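Local coordinates for protein TCR alpha chain (Gallus gallus, PDB 6LIR) that pairs with the TCR beta chain to form the alpha-beta T-cell receptor, which is expected to recognise peptide antigens presented by MHC molecules, at residues Arg119-Glu123 with Asp124-Leu128; Trp172-Lys175 with Asp176-Gln179. All coordinates share one frame; numbering follows the deposited sequence.

Contact 1 (Arg119-Glu123 with Asp124-Leu128)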
loop_
_atom_site.group_PDB
_atom_site.type_symbol
_atom_site.label_atom_id
_atom_site.label_comp_id
_atom_site.label_asym_id
_atom_site.label_seq_id
_atom_site.Cartn_x
_atom_site.Cartn_y
_atom_site.Cartn_z
ATOM N N ARG A 119 1.031 -13.901 23.363
ATOM C CA ARG A 119 2.466 -13.831 23.155
ATOM C C ARG A 119 2.865 -14.926 22.181
ATOM O O ARG A 119 2.403 -16.066 22.291
ATOM C CB ARG A 119 3.230 -14.008 24.465
ATOM C CG ARG A 119 3.551 -12.719 25.181
ATOM C CD ARG A 119 3.197 -12.823 26.651
ATOM N NE ARG A 119 3.935 -13.888 27.327
ATOM C CZ ARG A 119 5.115 -13.722 27.919
ATOM N NH1 ARG A 119 5.699 -12.530 27.914
ATOM N NH2 ARG A 119 5.713 -14.746 28.513
ATOM N N LEU A 120 3.733 -14.584 21.241
ATOM C CA LEU A 120 4.178 -15.535 20.242
ATOM C C LEU A 120 5.692 -15.620 20.258
ATOM O O LEU A 120 6.387 -14.645 20.558
ATOM C CB LEU A 120 3.722 -15.136 18.832
ATOM C CG LEU A 120 2.290 -14.647 18.627
ATOM C CD1 LEU A 120 2.053 -14.342 17.152
ATOM C CD2 LEU A 120 1.304 -15.676 19.129
ATOM N N THR A 121 6.195 -16.790 19.896
ATOM C CA THR A 121 7.621 -16.990 19.733
ATOM C C THR A 121 7.867 -17.576 18.353
ATOM O O THR A 121 6.962 -18.129 17.717
ATOM C CB THR A 121 8.183 -17.918 20.818
ATOM O OG1 THR A 121 7.511 -19.182 20.754
ATOM C CG2 THR A 121 7.974 -17.306 22.204
ATOM N N SER A 122 9.107 -17.441 17.893
ATOM C CA SER A 122 9.518 -17.932 16.590
ATOM C C SER A 122 10.721 -18.845 16.751
ATOM O O SER A 122 11.652 -18.527 17.497
ATOM C CB SER A 122 9.877 -16.795 15.634
ATOM O OG SER A 122 10.837 -17.233 14.688
ATOM N N GLU A 123 10.729 -19.943 15.998
ATOM C CA GLU A 123 11.836 -20.888 16.084
ATOM C C GLU A 123 13.110 -20.308 15.490
ATOM O O GLU A 123 14.211 -20.718 15.872
ATOM C CB GLU A 123 11.475 -22.195 15.377
ATOM C CG GLU A 123 10.219 -22.864 15.911
ATOM C CD GLU A 123 10.454 -23.597 17.218
ATOM O OE1 GLU A 123 11.501 -24.268 17.346
ATOM O OE2 GLU A 123 9.592 -23.498 18.118
ATOM N N ASP A 124 12.980 -19.372 14.552
ATOM C CA ASP A 124 14.141 -18.817 13.869
ATOM C C ASP A 124 14.899 -17.811 14.731
ATOM O O ASP A 124 16.124 -17.706 14.610
ATOM C CB ASP A 124 13.702 -18.162 12.562
ATOM C CG ASP A 124 12.665 -18.984 11.826
ATOM O OD1 ASP A 124 12.923 -20.182 11.585
ATOM O OD2 ASP A 124 11.591 -18.435 11.492
ATOM N N ASN A 125 14.203 -17.058 15.589
ATOM C CA ASN A 125 14.868 -16.140 16.524
ATOM C C ASN A 125 14.206 -16.324 17.888
ATOM O O ASN A 125 13.212 -15.665 18.204
ATOM C CB ASN A 125 14.772 -14.700 16.033
ATOM C CG ASN A 125 15.661 -13.750 16.817
ATOM O OD1 ASN A 125 15.977 -13.991 17.981
ATOM N ND2 ASN A 125 16.065 -12.662 16.177
ATOM N N LYS A 126 14.782 -17.216 18.701
ATOM C CA LYS A 126 14.206 -17.576 19.993
ATOM C C LYS A 126 14.361 -16.504 21.067
ATOM O O LYS A 126 13.782 -16.664 22.147
ATOM C CB LYS A 126 14.776 -18.904 20.492
ATOM C CG LYS A 126 14.503 -20.086 19.565
ATOM C CD LYS A 126 13.004 -20.390 19.409
ATOM C CE LYS A 126 12.226 -20.451 20.720
ATOM N NZ LYS A 126 10.871 -19.842 20.562
ATOM N N ASN A 127 15.097 -15.420 20.818
ATOM C CA ASN A 127 15.238 -14.359 21.809
ATOM C C ASN A 127 14.391 -13.148 21.433
ATOM O O ASN A 127 14.749 -12.002 21.720
ATOM C CB ASN A 127 16.708 -13.971 22.002
ATOM C CG ASN A 127 17.348 -13.404 20.743
ATOM O OD1 ASN A 127 17.016 -12.308 20.300
ATOM N ND2 ASN A 127 18.296 -14.146 20.178
ATOM N N LEU A 128 13.232 -13.411 20.835
ATOM C CA LEU A 128 12.307 -12.395 20.358
ATOM C C LEU A 128 10.892 -12.862 20.656
ATOM O O LEU A 128 10.596 -14.057 20.568
ATOM C CB LEU A 128 12.465 -12.150 18.850
ATOM C CG LEU A 128 13.199 -10.895 18.375
ATOM C CD1 LEU A 128 14.678 -10.982 18.677
ATOM C CD2 LEU A 128 12.975 -10.691 16.885
HETATM O O HOH W 1 11.127 -16.489 19.760
#
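The hydroxyl of Ser-122 accepts the backbone N-H of Asp-124, with OG 3.0 Å from N and an N-H...O angle of 137°, and Asn-125 N adds a weak second bond to the same oxygen. With OG anti to the backbone N (chi1 152°), it lies beside its own carbonyl carbon, where the turning chain brings both amides to it. A water then bridges the mouth of the loop: it accepts from Ser-122 N at 2.9 Å and lies close to the carbonyl oxygens of Asn-125 and Leu-128. Within the second segment, Asn-125 OD1 accepts from Asn-127 N, an Asx turn within the type I beta turn from Asn-125 to Leu-128.

Packing is led by Lys-126, whose chain bends at chi2, chi3 and chi4 and folds back over the loop. Its CD lies 3.0 Å from Ser-122 O and also touches Glu-123 CA. Its NZ makes a weak bond to Ser-122 O and reaches 3.3 Å from Thr-121 CB. Glu-123 OE2 remains 4.6 Å from that ammonium, too far for a salt bridge.

The loop connects strands 116-121 and 128-134, adjacent antiparallel strands of the second, immunoglobulin-type and probably constant domain. Val-122 of the TCR beta chain packs on Ser-122, Asp-124 and Asn-125, placing this loop at the interface between chains.

Contact 2 (Trp172-Lys175 with Asp176-Gln179)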
loop_
_atom_site.group_PDB
_atom_site.type_symbol
_atom_site.label_atom_id
_atom_site.label_comp_id
_atom_site.label_asym_id
_atom_site.label_seq_id
_atom_site.Cartn_x
_atom_site.Cartn_y
_atom_site.Cartn_z
ATOM N N TRP A 172 6.704 -5.989 18.907
ATOM C CA TRP A 172 7.709 -6.999 19.201
ATOM C C TRP A 172 8.904 -6.346 19.876
ATOM O O TRP A 172 9.164 -5.154 19.698
ATOM C CB TRP A 172 8.169 -7.708 17.923
ATOM C CG TRP A 172 8.850 -6.770 16.980
ATOM C CD1 TRP A 172 8.258 -5.977 16.042
ATOM C CD2 TRP A 172 10.253 -6.502 16.905
ATOM N NE1 TRP A 172 9.208 -5.239 15.379
ATOM C CE2 TRP A 172 10.441 -5.545 15.889
ATOM C CE3 TRP A 172 11.371 -6.985 17.594
ATOM C CZ2 TRP A 172 11.700 -5.060 15.543
ATOM C CZ3 TRP A 172 12.621 -6.502 17.250
ATOM C CH2 TRP A 172 12.775 -5.551 16.234
ATOM N N ALA A 173 9.637 -7.147 20.645
ATOM C CA ALA A 173 10.805 -6.669 21.372
ATOM C C ALA A 173 11.606 -7.877 21.828
ATOM O O ALA A 173 11.111 -9.009 21.804
ATOM C CB ALA A 173 10.409 -5.801 22.573
ATOM N N LYS A 174 12.866 -7.632 22.192
ATOM C CA LYS A 174 13.661 -8.655 22.863
ATOM C C LYS A 174 12.849 -9.276 23.994
ATOM O O LYS A 174 12.144 -8.575 24.723
ATOM C CB LYS A 174 14.962 -8.053 23.400
ATOM C CG LYS A 174 15.905 -7.506 22.324
ATOM C CD LYS A 174 16.612 -6.246 22.809
ATOM C CE LYS A 174 17.345 -5.509 21.700
ATOM N NZ LYS A 174 16.899 -4.090 21.576
ATOM N N LYS A 175 12.920 -10.607 24.099
ATOM C CA LYS A 175 12.085 -11.352 25.040
ATOM C C LYS A 175 12.056 -10.710 26.428
ATOM O O LYS A 175 10.989 -10.349 26.938
ATOM C CB LYS A 175 12.573 -12.800 25.126
ATOM C CG LYS A 175 11.739 -13.681 26.044
ATOM C CD LYS A 175 12.006 -15.159 25.801
ATOM C CE LYS A 175 11.611 -15.571 24.392
ATOM N NZ LYS A 175 11.865 -17.019 24.142
ATOM N N ASP A 176 13.231 -10.580 27.056
ATOM C CA ASP A 176 13.314 -10.071 28.425
ATOM C C ASP A 176 12.580 -8.746 28.614
ATOM O O ASP A 176 11.959 -8.518 29.659
ATOM C CB ASP A 176 14.780 -9.930 28.839
ATOM C CG ASP A 176 15.618 -9.224 27.794
ATOM O OD1 ASP A 176 15.409 -8.014 27.576
ATOM O OD2 ASP A 176 16.493 -9.883 27.193
ATOM N N GLU A 177 12.633 -7.860 27.617
ATOM C CA GLU A 177 12.058 -6.523 27.726
ATOM C C GLU A 177 10.667 -6.428 27.117
ATOM O O GLU A 177 10.278 -5.365 26.623
ATOM C CB GLU A 177 12.966 -5.456 27.119
ATOM C CG GLU A 177 13.751 -5.864 25.913
ATOM C CD GLU A 177 14.910 -4.925 25.683
ATOM O OE1 GLU A 177 16.063 -5.401 25.676
ATOM O OE2 GLU A 177 14.671 -3.710 25.519
ATOM N N MET A 178 9.906 -7.511 27.132
ATOM C CA MET A 178 8.612 -7.536 26.474
ATOM C C MET A 178 7.531 -7.734 27.523
ATOM O O MET A 178 7.641 -8.620 28.376
ATOM C CB MET A 178 8.544 -8.653 25.425
ATOM C CG MET A 178 7.138 -9.185 25.164
ATOM S SD MET A 178 6.016 -7.956 24.468
ATOM C CE MET A 178 6.768 -7.685 22.865
ATOM N N GLN A 179 6.482 -6.920 27.437
ATOM C CA GLN A 179 5.328 -7.026 28.320
ATOM C C GLN A 179 4.103 -6.874 27.429
ATOM O O GLN A 179 3.782 -5.766 26.986
ATOM C CB GLN A 179 5.362 -5.961 29.417
ATOM C CG GLN A 179 4.144 -5.980 30.330
ATOM C CD GLN A 179 4.348 -5.196 31.608
ATOM O OE1 GLN A 179 5.475 -4.884 31.978
ATOM N NE2 GLN A 179 3.249 -4.862 32.285
#
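Lys-174 and Glu-177 lie side by side across the turn and point the same way. From CB outward, the lysine first meets Glu-177 CG at 3.5 Å, and its CG then passes 4.0 Å from Glu-177 OE1. A bend at chi2 leads to the nearest approach, at CD, 3.0 Å from Glu-177 OE1, a close methylene-to-oxygen contact. CE has already drawn back to 4.2 Å from OE1. After a second bend at chi4, NZ ends 4.4 Å from that same oxygen, beyond salt-bridge range; the opposite charges may still attract each other weakly. Glu-177 reaches alongside because its chain is extended beyond CG (chi2 -161°), carrying the carboxylate out along the aliphatic part of the lysine.

The backbone beneath them turns with two weak hydrogen bonds. Glu-177 N donates to Lys-174 O and Met-178 N to Lys-175 O, each three residues back; the N-H...O angles of 129° and 134° show that neither bond is straight. Met-178 CB rests 3.3 Å from Lys-175 O. Its chain then bends at chi2 and chi3 and curls back toward the strand. There CE lies against the strand backbone, 3.7 Å from Ala-173 N, and makes its apolar contact with Ala-173 CB at 4.1 Å.

The turn follows strand 164-174 and leads to Cys-180, whose disulfide to Cys-131 ties this region to strand 128-134. Ala-173 is joined by backbone hydrogen bonding to Glu-129 on that adjacent strand, and Met-178 also touches Glu-129. The indole of Trp-172 packs on Met-130 of the same strand and on Leu-142 of the TCR beta chain, so the strand before this surface turn also takes part in pairing of the two chains.

How the contacts relate
Following the chain from the N terminus, contact 1 closes the loop between strands 116-121 and 128-134, and contact 2 later closes the turn that follows strand 164-174. The two are in series, neither nested nor crossed. Strand 128-134 lies between strands 116-121 and 164-174 in the four-stranded antiparallel sheet, so both contacts reach the same sheet, with centres about 10 Å apart. They touch directly: Lys-175 NZ probably donates a hydrogen bond to Lys-126 O (2.8 Å), and Leu-128 CD2 packs on Trp-172 CE3 (4.1 Å). This joins the loop at one end of strand 128-134 to the neighbouring turn.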